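Local coordinates for nuclear protein localization protein 4 homolog (Drosophila melanogaster, PDB 4RV0) that may form part of a complex that binds ubiquitinated proteins and is needed to export misfolded proteins from the ER for degradation by the proteasome, at residues I12-A17 against D75-K80; H33-V38 against D45-F50; S29-L34 against Q65-S70. All coordinates share one frame; numbering follows the deposited sequence.

In the fold
The chain is the ubiquitin-like N-terminal domain of Npl4, a beta-grasp in which one helix lies across a mixed sheet, and the three contacts cover several of its joints. Interaction 1 pairs strand 10-16 with strand 76-80, setting the first and last strands of the chain side by side. Nested within the loop it closes, interactions 2 and 3 both start from helix 31-41 and share His-33 and Leu-34. Interaction 2, centred about 10 Å from the centre of interaction 1, packs this helix on strand 48-50, the neighbour of 76-80. Interaction 3, its centre about 11 Å from interaction 2 and 15 Å from interaction 1, joins the helix start to helix 67-70, so the helix is tied both to the sheet and to this short helix.

Interaction 1: I12-A17 against D75-K80; sequences IRVQSA and DMVYLK
Strands 12-16 and 76-80 run parallel, the central pairing of a beta-grasp sheet. Ile-12 enters first, laying CG2 obliquely against Val-77 CG2 at 4.1 Å. Arg-13 then uses both backbone groups: its N gives a nearly straight bond (175°) to Asp-75 O at 2.9 Å, and its O takes Val-77 N at 2.7 Å. Bends at chi2 and chi3 fold its guanidinium over the selenomethionine Met-76, whose SE sits 3.9 Å above the guanidinium plane, toward the rim. NH1 bonds to Gly-74 O, while NH2 makes a salt bridge to an acidic side chain of another protein; an alanine here removes the guanidinium, with its tie to Gly-74, and would probably loosen the packing on Met-76 and the grip on the other protein. On the sheet face opposite Arg-13 and Met-76, Val-14 CG2 meets Val-77 CG2 at 4.0 Å. Gln-15 repeats the backbone pattern, its N bonding to Val-77 O and its O accepting from Leu-79 N, both at 2.8 Å. Its CB and CG lie against Tyr-78 CD1, and a water links Gln-15 O to Leu-79 O. Strand 19-25 flanks 12-16, strand 48-50 flanks 76-80, and helix 31-41 packs on Val-14 and Leu-79 through Val-38.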
ATOM      1  N   ILE B  12       3.635 -14.140   6.648  1.00 13.18           N
ATOM      2  CA  ILE B  12       4.771 -13.326   6.227  1.00 11.40           C
ATOM      3  C   ILE B  12       4.420 -12.666   4.905  1.00 11.54           C
ATOM      4  O   ILE B  12       4.002 -13.346   3.955  1.00 11.98           O
ATOM      5  CB  ILE B  12       6.062 -14.141   6.050  1.00 11.60           C
ATOM      6  CG1 ILE B  12       6.482 -14.776   7.380  1.00 11.96           C
ATOM      7  CG2 ILE B  12       7.170 -13.253   5.502  1.00  8.03           C
ATOM      8  CD1 ILE B  12       6.706 -13.763   8.504  1.00 13.01           C
ATOM      9  N   ARG B  13       4.586 -11.348   4.842  1.00  9.25           N
ATOM     10  CA  ARG B  13       4.250 -10.608   3.635  1.00 11.42           C
ATOM     11  C   ARG B  13       5.501 -10.331   2.827  1.00  8.50           C
ATOM     12  O   ARG B  13       6.496  -9.831   3.348  1.00  8.81           O
ATOM     13  CB  ARG B  13       3.541  -9.302   3.976  1.00 10.28           C
ATOM     14  CG  ARG B  13       2.269  -9.489   4.786  1.00 12.54           C
ATOM     15  CD  ARG B  13       2.256  -8.502   5.973  1.00 15.46           C
ATOM     16  NE  ARG B  13       1.878  -7.178   5.522  1.00 13.41           N
ATOM     17  CZ  ARG B  13       2.274  -6.019   6.043  1.00 13.09           C
ATOM     18  NH1 ARG B  13       3.098  -5.964   7.077  1.00 13.05           N
ATOM     19  NH2 ARG B  13       1.822  -4.891   5.507  1.00 10.13           N
ATOM     20  N   VAL B  14       5.443 -10.656   1.546  1.00  5.67           N
ATOM     21  CA  VAL B  14       6.592 -10.457   0.681  1.00  5.24           C
ATOM     22  C   VAL B  14       6.320  -9.361  -0.328  1.00  5.75           C
ATOM     23  O   VAL B  14       5.506  -9.543  -1.229  1.00  8.17           O
ATOM     24  CB  VAL B  14       6.958 -11.728  -0.075  1.00  5.35           C
ATOM     25  CG1 VAL B  14       8.186 -11.461  -0.958  1.00  5.90           C
ATOM     26  CG2 VAL B  14       7.186 -12.885   0.896  1.00  4.73           C
ATOM     27  N   GLN B  15       7.008  -8.238  -0.172  1.00  5.34           N
ATOM     28  CA  GLN B  15       6.915  -7.129  -1.116  1.00  6.92           C
ATOM     29  C   GLN B  15       7.861  -7.333  -2.291  1.00  7.26           C
ATOM     30  O   GLN B  15       9.061  -7.527  -2.110  1.00  7.07           O
ATOM     31  CB  GLN B  15       7.227  -5.810  -0.415  1.00  7.56           C
ATOM     32  CG  GLN B  15       7.258  -4.564  -1.328  1.00 13.16           C
ATOM     33  CD  GLN B  15       5.878  -4.075  -1.739  1.00  9.64           C
ATOM     34  OE1 GLN B  15       5.198  -3.395  -0.976  1.00  9.97           O
ATOM     35  NE2 GLN B  15       5.465  -4.410  -2.956  1.00  6.50           N
ATOM     36  N   SER B  16       7.303  -7.365  -3.493  1.00  8.54           N
ATOM     37  CA  SER B  16       8.106  -7.350  -4.707  1.00  8.10           C
ATOM     38  C   SER B  16       7.542  -6.291  -5.661  1.00 10.51           C
ATOM     39  O   SER B  16       6.578  -5.588  -5.322  1.00  8.68           O
ATOM     40  CB  SER B  16       8.111  -8.738  -5.354  1.00  9.40           C
ATOM     41  OG  SER B  16       6.862  -9.022  -5.945  1.00 10.54           O
ATOM     42  N   ALA B  17       8.119  -6.180  -6.856  1.00 11.03           N
ATOM     43  CA  ALA B  17       7.576  -5.264  -7.861  1.00  9.33           C
ATOM     44  C   ALA B  17       6.218  -5.716  -8.396  1.00  7.35           C
ATOM     45  O   ALA B  17       5.534  -4.950  -9.058  1.00  6.62           O
ATOM     46  CB  ALA B  17       8.566  -5.073  -9.006  1.00 10.72           C
ATOM     47  N   ASP B  75       4.859  -9.610   9.665  1.00 14.25           N
ATOM     48  CA  ASP B  75       6.039  -8.882   9.199  1.00 11.14           C
ATOM     49  C   ASP B  75       6.111  -8.883   7.685  1.00 13.39           C
ATOM     50  O   ASP B  75       5.704  -9.851   7.037  1.00 11.30           O
ATOM     51  CB  ASP B  75       7.332  -9.468   9.769  1.00 16.49           C
ATOM     52  CG  ASP B  75       7.629  -8.972  11.169  1.00 17.24           C
ATOM     53  OD1 ASP B  75       6.797  -8.222  11.732  1.00 22.21           O
ATOM     54  OD2 ASP B  75       8.686  -9.350  11.712  1.00 27.68           O
HETATM   55  N   MSE B  76       6.635  -7.800   7.123  1.00 12.32           N
HETATM   56  CA  MSE B  76       6.855  -7.729   5.690  1.00 13.99           C
HETATM   57  C   MSE B  76       8.338  -7.854   5.392  1.00 11.21           C
HETATM   58  O   MSE B  76       9.165  -7.198   6.033  1.00 12.15           O
HETATM   59  CB  MSE B  76       6.329  -6.410   5.134  1.00 17.52           C
HETATM   60  CG  MSE B  76       6.369  -6.331   3.617  1.00 17.66           C
HETATM   61 SE   MSE B  76       4.764  -5.467   2.888  1.00 33.81          SE
HETATM   62  CE  MSE B  76       5.005  -3.702   3.678  1.00 17.51           C
ATOM     63  N   VAL B  77       8.683  -8.706   4.434  1.00  9.39           N
ATOM     64  CA  VAL B  77      10.051  -8.744   3.922  1.00 11.99           C
ATOM     65  C   VAL B  77      10.052  -8.253   2.481  1.00 11.77           C
ATOM     66  O   VAL B  77       8.988  -8.098   1.871  1.00  9.79           O
ATOM     67  CB  VAL B  77      10.705 -10.138   4.052  1.00 10.96           C
ATOM     68  CG1 VAL B  77      10.784 -10.536   5.505  1.00 11.80           C
ATOM     69  CG2 VAL B  77       9.921 -11.170   3.269  1.00  9.45           C
ATOM     70  N   TYR B  78      11.240  -7.974   1.957  1.00 10.33           N
ATOM     71  CA  TYR B  78      11.387  -7.300   0.671  1.00 12.68           C
ATOM     72  C   TYR B  78      12.200  -8.141  -0.285  1.00 12.00           C
ATOM     73  O   TYR B  78      13.330  -8.542   0.021  1.00 12.56           O
ATOM     74  CB  TYR B  78      12.003  -5.900   0.856  1.00 12.40           C
ATOM     75  CG  TYR B  78      11.133  -5.035   1.731  1.00 15.87           C
ATOM     76  CD1 TYR B  78      10.165  -4.199   1.179  1.00 15.21           C
ATOM     77  CD2 TYR B  78      11.241  -5.096   3.115  1.00 15.05           C
ATOM     78  CE1 TYR B  78       9.341  -3.426   1.994  1.00 18.09           C
ATOM     79  CE2 TYR B  78      10.430  -4.333   3.930  1.00 17.89           C
ATOM     80  CZ  TYR B  78       9.483  -3.501   3.367  1.00 17.00           C
ATOM     81  OH  TYR B  78       8.683  -2.748   4.197  1.00 19.71           O
ATOM     82  N   LEU B  79      11.616  -8.403  -1.443  1.00 10.05           N
ATOM     83  CA  LEU B  79      12.249  -9.258  -2.420  1.00 10.01           C
ATOM     84  C   LEU B  79      13.111  -8.447  -3.374  1.00 15.24           C
ATOM     85  O   LEU B  79      12.673  -7.434  -3.922  1.00 11.87           O
ATOM     86  CB  LEU B  79      11.195 -10.098  -3.169  1.00 11.11           C
ATOM     87  CG  LEU B  79      11.687 -11.203  -4.116  1.00 16.48           C
ATOM     88  CD1 LEU B  79      10.674 -12.338  -4.199  1.00 13.36           C
ATOM     89  CD2 LEU B  79      11.988 -10.666  -5.525  1.00 16.17           C
ATOM     90  N   LYS B  80      14.353  -8.899  -3.532  1.00 14.62           N
ATOM     91  CA  LYS B  80      15.296  -8.327  -4.483  1.00 20.49           C
ATOM     92  C   LYS B  80      15.743  -9.364  -5.504  1.00 20.70           C
ATOM     93  O   LYS B  80      16.187 -10.452  -5.134  1.00 15.71           O
ATOM     94  CB  LYS B  80      16.539  -7.821  -3.751  1.00 20.82           C
ATOM     95  CG  LYS B  80      17.606  -7.315  -4.714  1.00 25.65           C
ATOM     96  CD  LYS B  80      18.857  -6.858  -3.995  1.00 24.06           C
ATOM     97  CE  LYS B  80      19.776  -6.113  -4.957  1.00 32.70           C
ATOM     98  NZ  LYS B  80      20.941  -5.531  -4.243  1.00 36.28           N
TER
HETATM   99  O   HOH W   1      11.443  -5.520  -2.639  1.00 16.07           O

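Interaction 2: H33-V38 against D45-F50; sequences HLYDSV and DGFGLF
Helix 33-38 packs on segment 45-50 in the helix-on-sheet manner of the ubiquitin-like beta-grasp fold, and Tyr-35 carries most of the contact on the helix side, combining a polar tip with an aromatic face. Its OH accepts the backbone N of Leu-49 at 3.1 Å, with an N-H...O angle of 158°, and also bonds to Leu-59 O, so two backbone groups fix where the phenol ends. The leucine that donates to the tip also covers the ring: Leu-49 CD1 stands 4.0 Å from the Tyr-35 ring centroid, almost on the ring normal, a CH-pi contact over one face. Phe-47 meets the tyrosine differently. With CG in the crowded position between backbone N and carbonyl carbon (chi1 66°), its ring turns back to the helix. The two planes are close to parallel, 17° apart, but slid past each other until the centroids are 5.5 Å apart and the rings barely overlap; Tyr-35 CD1 and Phe-47 CE1 touch at 3.5 Å. Tyr-35 O lies in the plane of the Phe-47 ring, at its edge.

Val-38, one turn further along the helix, divides its methyls between these partners, with CG1 3.9 Å from Phe-47 CZ and CG2 4.1 Å from Leu-49 CD1. Behind this shell, Leu-59 holds Leu-49 too, by backbone bonding.

Further out, Leu-79 of strand 76-80 touches Val-38, Phe-47 and Leu-49, and Val-14 of strand 10-16 touches Val-38 and Leu-49, so the helix rests across strand 48-50, its neighbour 76-80 and, beyond that, 10-16.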
ATOM      1  N   HIS B  33      12.703 -22.910   3.944  1.00 13.08           N
ATOM      2  CA  HIS B  33      11.336 -23.234   3.592  1.00 13.93           C
ATOM      3  C   HIS B  33      10.579 -21.990   3.152  1.00 11.39           C
ATOM      4  O   HIS B  33       9.746 -22.063   2.250  1.00 11.95           O
ATOM      5  CB  HIS B  33      10.618 -23.953   4.735  1.00 14.41           C
ATOM      6  CG  HIS B  33       9.225 -24.385   4.389  1.00 15.84           C
ATOM      7  ND1 HIS B  33       8.153 -24.151   5.210  1.00 18.35           N
ATOM      8  CD2 HIS B  33       8.739 -25.021   3.298  1.00 15.92           C
ATOM      9  CE1 HIS B  33       7.048 -24.633   4.648  1.00 13.86           C
ATOM     10  NE2 HIS B  33       7.388 -25.157   3.482  1.00 15.10           N
ATOM     11  N   LEU B  34      10.873 -20.852   3.779  1.00 12.41           N
ATOM     12  CA  LEU B  34      10.265 -19.584   3.379  1.00 13.66           C
ATOM     13  C   LEU B  34      10.671 -19.264   1.947  1.00 10.93           C
ATOM     14  O   LEU B  34       9.830 -18.920   1.108  1.00  8.37           O
ATOM     15  CB  LEU B  34      10.670 -18.447   4.323  1.00 11.45           C
ATOM     16  CG  LEU B  34      10.163 -17.031   4.012  1.00 10.07           C
ATOM     17  CD1 LEU B  34       8.637 -16.947   4.010  1.00  9.00           C
ATOM     18  CD2 LEU B  34      10.745 -16.024   5.019  1.00 11.89           C
ATOM     19  N   TYR B  35      11.962 -19.402   1.668  1.00 11.72           N
ATOM     20  CA  TYR B  35      12.475 -19.186   0.318  1.00 11.82           C
ATOM     21  C   TYR B  35      11.807 -20.130  -0.682  1.00 10.68           C
ATOM     22  O   TYR B  35      11.387 -19.704  -1.763  1.00 10.95           O
ATOM     23  CB  TYR B  35      13.994 -19.326   0.278  1.00 12.07           C
ATOM     24  CG  TYR B  35      14.763 -18.058   0.615  1.00 13.14           C
ATOM     25  CD1 TYR B  35      15.261 -17.247  -0.387  1.00  9.29           C
ATOM     26  CD2 TYR B  35      14.999 -17.687   1.939  1.00 17.93           C
ATOM     27  CE1 TYR B  35      15.983 -16.094  -0.089  1.00 15.03           C
ATOM     28  CE2 TYR B  35      15.723 -16.534   2.252  1.00 14.03           C
ATOM     29  CZ  TYR B  35      16.205 -15.742   1.228  1.00 18.77           C
ATOM     30  OH  TYR B  35      16.922 -14.592   1.509  1.00 17.39           O
ATOM     31  N   ASP B  36      11.711 -21.409  -0.324  1.00 10.02           N
ATOM     32  CA  ASP B  36      11.050 -22.388  -1.186  1.00 11.68           C
ATOM     33  C   ASP B  36       9.578 -22.023  -1.392  1.00  8.43           C
ATOM     34  O   ASP B  36       9.045 -22.153  -2.495  1.00  9.18           O
ATOM     35  CB  ASP B  36      11.164 -23.822  -0.622  1.00  9.09           C
ATOM     36  CG  ASP B  36      12.585 -24.399  -0.707  1.00 15.21           C
ATOM     37  OD1 ASP B  36      13.342 -24.003  -1.621  1.00 13.81           O
ATOM     38  OD2 ASP B  36      12.931 -25.271   0.135  1.00 12.16           O
ATOM     39  N   SER B  37       8.921 -21.590  -0.323  1.00  9.73           N
ATOM     40  CA  SER B  37       7.526 -21.167  -0.392  1.00 10.46           C
ATOM     41  C   SER B  37       7.349 -19.985  -1.355  1.00  9.13           C
ATOM     42  O   SER B  37       6.414 -19.956  -2.164  1.00  6.98           O
ATOM     43  CB  SER B  37       7.024 -20.788   0.996  1.00 11.54           C
ATOM     44  OG  SER B  37       7.097 -21.894   1.870  1.00 16.32           O
ATOM     45  N   VAL B  38       8.250 -19.014  -1.264  1.00  7.00           N
ATOM     46  CA  VAL B  38       8.183 -17.864  -2.149  1.00  7.06           C
ATOM     47  C   VAL B  38       8.382 -18.260  -3.608  1.00 10.48           C
ATOM     48  O   VAL B  38       7.628 -17.824  -4.480  1.00  9.20           O
ATOM     49  CB  VAL B  38       9.184 -16.775  -1.730  1.00  8.95           C
ATOM     50  CG1 VAL B  38       9.189 -15.653  -2.745  1.00 10.98           C
ATOM     51  CG2 VAL B  38       8.814 -16.238  -0.346  1.00 14.04           C
ATOM     52  N   ASP B  45      13.351 -15.597 -10.610  1.00 22.91           N
ATOM     53  CA  ASP B  45      14.666 -16.194 -10.803  1.00 21.50           C
ATOM     54  C   ASP B  45      15.405 -15.964  -9.494  1.00 25.77           C
ATOM     55  O   ASP B  45      14.753 -15.790  -8.460  1.00 22.60           O
ATOM     56  CB  ASP B  45      15.384 -15.514 -11.966  1.00 21.82           C
ATOM     57  CG  ASP B  45      14.842 -15.961 -13.326  1.00 24.18           C
ATOM     58  OD1 ASP B  45      14.206 -17.033 -13.385  1.00 28.14           O
ATOM     59  OD2 ASP B  45      15.025 -15.237 -14.325  1.00 33.12           O
ATOM     60  N   GLY B  46      16.737 -16.033  -9.504  1.00 19.73           N
ATOM     61  CA  GLY B  46      17.520 -15.720  -8.317  1.00 16.73           C
ATOM     62  C   GLY B  46      17.066 -14.490  -7.547  1.00 18.39           C
ATOM     63  O   GLY B  46      17.153 -13.375  -8.045  1.00 23.81           O
ATOM     64  N   PHE B  47      16.482 -14.696  -6.370  1.00 16.79           N
ATOM     65  CA  PHE B  47      16.062 -13.573  -5.531  1.00 18.00           C
ATOM     66  C   PHE B  47      16.676 -13.617  -4.145  1.00 14.86           C
ATOM     67  O   PHE B  47      17.020 -14.688  -3.636  1.00 17.02           O
ATOM     68  CB  PHE B  47      14.536 -13.514  -5.400  1.00 15.03           C
ATOM     69  CG  PHE B  47      13.944 -14.682  -4.655  1.00 18.01           C
ATOM     70  CD1 PHE B  47      13.669 -14.594  -3.292  1.00 13.50           C
ATOM     71  CD2 PHE B  47      13.655 -15.869  -5.321  1.00 20.70           C
ATOM     72  CE1 PHE B  47      13.111 -15.681  -2.608  1.00 15.02           C
ATOM     73  CE2 PHE B  47      13.088 -16.952  -4.649  1.00 15.23           C
ATOM     74  CZ  PHE B  47      12.821 -16.857  -3.294  1.00 14.47           C
ATOM     75  N   GLY B  48      16.757 -12.459  -3.508  1.00 14.17           N
ATOM     76  CA  GLY B  48      17.053 -12.407  -2.087  1.00 14.52           C
ATOM     77  C   GLY B  48      15.866 -11.823  -1.335  1.00 13.46           C
ATOM     78  O   GLY B  48      15.087 -11.057  -1.903  1.00 10.73           O
ATOM     79  N   LEU B  49      15.714 -12.208  -0.071  1.00 12.25           N
ATOM     80  CA  LEU B  49      14.710 -11.624   0.803  1.00 15.85           C
ATOM     81  C   LEU B  49      15.404 -10.796   1.873  1.00 18.75           C
ATOM     82  O   LEU B  49      16.384 -11.238   2.483  1.00 18.71           O
ATOM     83  CB  LEU B  49      13.831 -12.695   1.451  1.00 11.64           C
ATOM     84  CG  LEU B  49      12.999 -13.562   0.506  1.00 12.61           C
ATOM     85  CD1 LEU B  49      12.255 -14.602   1.274  1.00  9.67           C
ATOM     86  CD2 LEU B  49      12.019 -12.703  -0.256  1.00  8.78           C
ATOM     87  N   PHE B  50      14.879  -9.599   2.106  1.00 16.80           N
ATOM     88  CA  PHE B  50      15.500  -8.644   3.007  1.00 18.72           C
ATOM     89  C   PHE B  50      14.513  -8.106   4.027  1.00 21.74           C
ATOM     90  O   PHE B  50      13.301  -8.073   3.788  1.00 16.57           O
ATOM     91  CB  PHE B  50      16.139  -7.497   2.224  1.00 21.27           C
ATOM     92  CG  PHE B  50      17.257  -7.929   1.315  1.00 21.14           C
ATOM     93  CD1 PHE B  50      18.573  -7.745   1.697  1.00 23.43           C
ATOM     94  CD2 PHE B  50      16.993  -8.499   0.082  1.00 16.88           C
ATOM     95  CE1 PHE B  50      19.613  -8.128   0.865  1.00 27.89           C
ATOM     96  CE2 PHE B  50      18.028  -8.894  -0.751  1.00 23.01           C
ATOM     97  CZ  PHE B  50      19.339  -8.704  -0.361  1.00 22.67           C
TER

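Interaction 3: S29-L34 against Q65-S70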
ATOM      1  N   SER B  29       9.116 -23.372  11.118  1.00 19.59           N
ATOM      2  CA  SER B  29       9.815 -23.707   9.883  1.00 26.32           C
ATOM      3  C   SER B  29      11.094 -22.904   9.832  1.00 25.86           C
ATOM      4  O   SER B  29      11.309 -21.971  10.618  1.00 22.81           O
ATOM      5  CB  SER B  29       8.986 -23.406   8.630  1.00 23.70           C
ATOM      6  OG  SER B  29       7.866 -24.253   8.541  1.00 23.82           O
ATOM      7  N   ASN B  30      11.947 -23.289   8.901  1.00 27.77           N
ATOM      8  CA  ASN B  30      13.223 -22.652   8.724  1.00 23.84           C
ATOM      9  C   ASN B  30      13.174 -21.657   7.572  1.00 24.99           C
ATOM     10  O   ASN B  30      12.245 -21.690   6.761  1.00 20.60           O
ATOM     11  CB  ASN B  30      14.263 -23.722   8.475  1.00 28.96           C
ATOM     12  CG  ASN B  30      13.922 -24.555   7.272  1.00 28.88           C
ATOM     13  OD1 ASN B  30      14.222 -24.167   6.144  1.00 30.32           O
ATOM     14  ND2 ASN B  30      13.241 -25.683   7.494  1.00 29.00           N
ATOM     15  N   LEU B  31      14.174 -20.784   7.493  1.00 23.29           N
ATOM     16  CA  LEU B  31      14.202 -19.764   6.453  1.00 23.20           C
ATOM     17  C   LEU B  31      14.257 -20.323   5.024  1.00 24.68           C
ATOM     18  O   LEU B  31      13.716 -19.705   4.101  1.00 21.25           O
ATOM     19  CB  LEU B  31      15.339 -18.765   6.685  1.00 19.40           C
ATOM     20  CG  LEU B  31      15.186 -17.761   7.836  1.00 26.09           C
ATOM     21  CD1 LEU B  31      16.389 -16.816   7.888  1.00 26.65           C
ATOM     22  CD2 LEU B  31      13.894 -16.977   7.734  1.00 19.04           C
ATOM     23  N   LYS B  32      14.928 -21.460   4.819  1.00 22.02           N
ATOM     24  CA  LYS B  32      14.925 -22.069   3.490  1.00 20.81           C
ATOM     25  C   LYS B  32      13.525 -22.417   3.028  1.00 14.30           C
ATOM     26  O   LYS B  32      13.194 -22.245   1.854  1.00 15.70           O
ATOM     27  CB  LYS B  32      15.800 -23.326   3.400  1.00 23.66           C
ATOM     28  CG  LYS B  32      15.671 -23.982   2.017  1.00 17.82           C
ATOM     29  CD  LYS B  32      16.675 -25.079   1.783  1.00 18.84           C
ATOM     30  CE  LYS B  32      16.500 -25.721   0.412  1.00 14.35           C
ATOM     31  NZ  LYS B  32      15.219 -26.453   0.205  1.00  7.52           N
ATOM     32  N   HIS B  33      12.703 -22.910   3.944  1.00 13.08           N
ATOM     33  CA  HIS B  33      11.336 -23.234   3.592  1.00 13.93           C
ATOM     34  C   HIS B  33      10.579 -21.990   3.152  1.00 11.39           C
ATOM     35  O   HIS B  33       9.746 -22.063   2.250  1.00 11.95           O
ATOM     36  CB  HIS B  33      10.618 -23.953   4.735  1.00 14.41           C
ATOM     37  CG  HIS B  33       9.225 -24.385   4.389  1.00 15.84           C
ATOM     38  ND1 HIS B  33       8.153 -24.151   5.210  1.00 18.35           N
ATOM     39  CD2 HIS B  33       8.739 -25.021   3.298  1.00 15.92           C
ATOM     40  CE1 HIS B  33       7.048 -24.633   4.648  1.00 13.86           C
ATOM     41  NE2 HIS B  33       7.388 -25.157   3.482  1.00 15.10           N
ATOM     42  N   LEU B  34      10.873 -20.852   3.779  1.00 12.41           N
ATOM     43  CA  LEU B  34      10.265 -19.584   3.379  1.00 13.66           C
ATOM     44  C   LEU B  34      10.671 -19.264   1.947  1.00 10.93           C
ATOM     45  O   LEU B  34       9.830 -18.920   1.108  1.00  8.37           O
ATOM     46  CB  LEU B  34      10.670 -18.447   4.323  1.00 11.45           C
ATOM     47  CG  LEU B  34      10.163 -17.031   4.012  1.00 10.07           C
ATOM     48  CD1 LEU B  34       8.637 -16.947   4.010  1.00  9.00           C
ATOM     49  CD2 LEU B  34      10.745 -16.024   5.019  1.00 11.89           C
ATOM     50  N   GLN B  65      17.595 -21.684  10.610  1.00 37.83           N
ATOM     51  CA  GLN B  65      17.453 -20.459  11.361  1.00 29.99           C
ATOM     52  C   GLN B  65      15.953 -20.517  11.273  1.00 28.63           C
ATOM     53  O   GLN B  65      15.422 -20.734  10.187  1.00 31.12           O
ATOM     54  CB  GLN B  65      18.052 -19.238  10.668  1.00 29.07           C
ATOM     55  CG  GLN B  65      19.580 -19.252  10.626  1.00 41.47           C
ATOM     56  CD  GLN B  65      20.171 -18.078   9.859  1.00 37.76           C
ATOM     57  OE1 GLN B  65      19.477 -17.403   9.098  1.00 47.40           O
ATOM     58  NE2 GLN B  65      21.474 -17.868  10.014  1.00 35.16           N
ATOM     59  N   LEU B  66      15.242 -20.406  12.378  1.00 24.55           N
ATOM     60  CA  LEU B  66      13.815 -20.613  12.258  1.00 26.68           C
ATOM     61  C   LEU B  66      13.157 -19.318  11.821  1.00 30.56           C
ATOM     62  O   LEU B  66      13.673 -18.220  12.074  1.00 31.43           O
ATOM     63  CB  LEU B  66      13.219 -21.109  13.581  1.00 31.00           C
ATOM     64  CG  LEU B  66      13.843 -22.390  14.151  1.00 26.78           C
ATOM     65  CD1 LEU B  66      13.194 -22.797  15.451  1.00 29.64           C
ATOM     66  CD2 LEU B  66      13.729 -23.518  13.151  1.00 32.13           C
ATOM     67  N   VAL B  67      12.049 -19.466  11.100  1.00 29.09           N
ATOM     68  CA  VAL B  67      11.219 -18.337  10.715  1.00 28.59           C
ATOM     69  C   VAL B  67      10.917 -17.491  11.947  1.00 25.51           C
ATOM     70  O   VAL B  67      11.137 -16.279  11.958  1.00 31.64           O
ATOM     71  CB  VAL B  67       9.911 -18.817  10.055  1.00 23.95           C
ATOM     72  CG1 VAL B  67       8.846 -17.729  10.090  1.00 18.26           C
ATOM     73  CG2 VAL B  67      10.181 -19.291   8.633  1.00 17.17           C
ATOM     74  N   GLY B  68      10.462 -18.152  13.002  1.00 24.74           N
ATOM     75  CA  GLY B  68      10.045 -17.469  14.214  1.00 30.83           C
ATOM     76  C   GLY B  68      11.104 -16.746  15.029  1.00 31.31           C
ATOM     77  O   GLY B  68      10.762 -15.928  15.879  1.00 35.00           O
ATOM     78  N   THR B  69      12.381 -17.026  14.790  1.00 29.32           N
ATOM     79  CA  THR B  69      13.414 -16.318  15.535  1.00 30.44           C
ATOM     80  C   THR B  69      13.676 -14.925  14.962  1.00 35.82           C
ATOM     81  O   THR B  69      13.980 -13.986  15.705  1.00 36.71           O
ATOM     82  CB  THR B  69      14.736 -17.124  15.657  1.00 38.21           C
ATOM     83  OG1 THR B  69      15.324 -17.327  14.364  1.00 37.03           O
ATOM     84  CG2 THR B  69      14.488 -18.471  16.331  1.00 36.65           C
ATOM     85  N   SER B  70      13.546 -14.787  13.644  1.00 33.78           N
ATOM     86  CA  SER B  70      13.791 -13.497  12.996  1.00 33.20           C
ATOM     87  C   SER B  70      12.514 -12.765  12.562  1.00 29.31           C
ATOM     88  O   SER B  70      12.558 -11.573  12.249  1.00 30.11           O
ATOM     89  CB  SER B  70      14.751 -13.660  11.809  1.00 35.67           C
ATOM     90  OG  SER B  70      14.330 -14.691  10.931  1.00 34.77           O
TER
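Two helix starts face each other in this part of the ubiquitin-like beta-grasp fold, Asn-30 and Leu-66 each occupying an N-cap position, and a single backbone bridge joins them. The tight side of the contact is centred on that bridge. Val-67 N bonds to Ser-29 O at 2.7 Å, nearly straight at 170° and in the carbonyl plane, while Leu-31 N bonds to Gln-65 O at 3.0 Å, approaching almost along the C=O axis though bent at the hydrogen (145°). Between these two bonds the CA atoms of Asn-30 and Leu-66 come within 4.1 Å of each other. In this way the first residue of each helix spends its backbone N-H, which has no acceptor within its own helix, on a carbonyl of the opposing segment.

Buried side chains extend the tight part. Leu-31 crosses Gln-65 obliquely, its CD1 3.4 Å from Gln-65 OE1, and its CD2 meets Ser-70 OG at 4.0 Å. Val-67 CG2 lies 3.7 Å from Asn-30 O, at the helix start, and 4.4 Å from Leu-34 CB. Ile-25 of strand 19-25 backs both Val-67 and Leu-34, which carries the contact toward the sheet.

Toward solvent the fit slackens. Gln-65, exposed and extended beyond CG, lies along the outer side of Leu-31. Leu-66 is exposed, though its CB still touches Ser-29 O. The backbone O of Leu-66 accepts from both the N and the OG1 of Thr-69. Ser-29 OG gives a weak bond to His-33 ND1. Asn-30 completes the first cap: with CG in the crowded position (chi1 58°), its OD1 accepts His-33 N at 3.0 Å, the donor standing well above the plane of the side-chain amide.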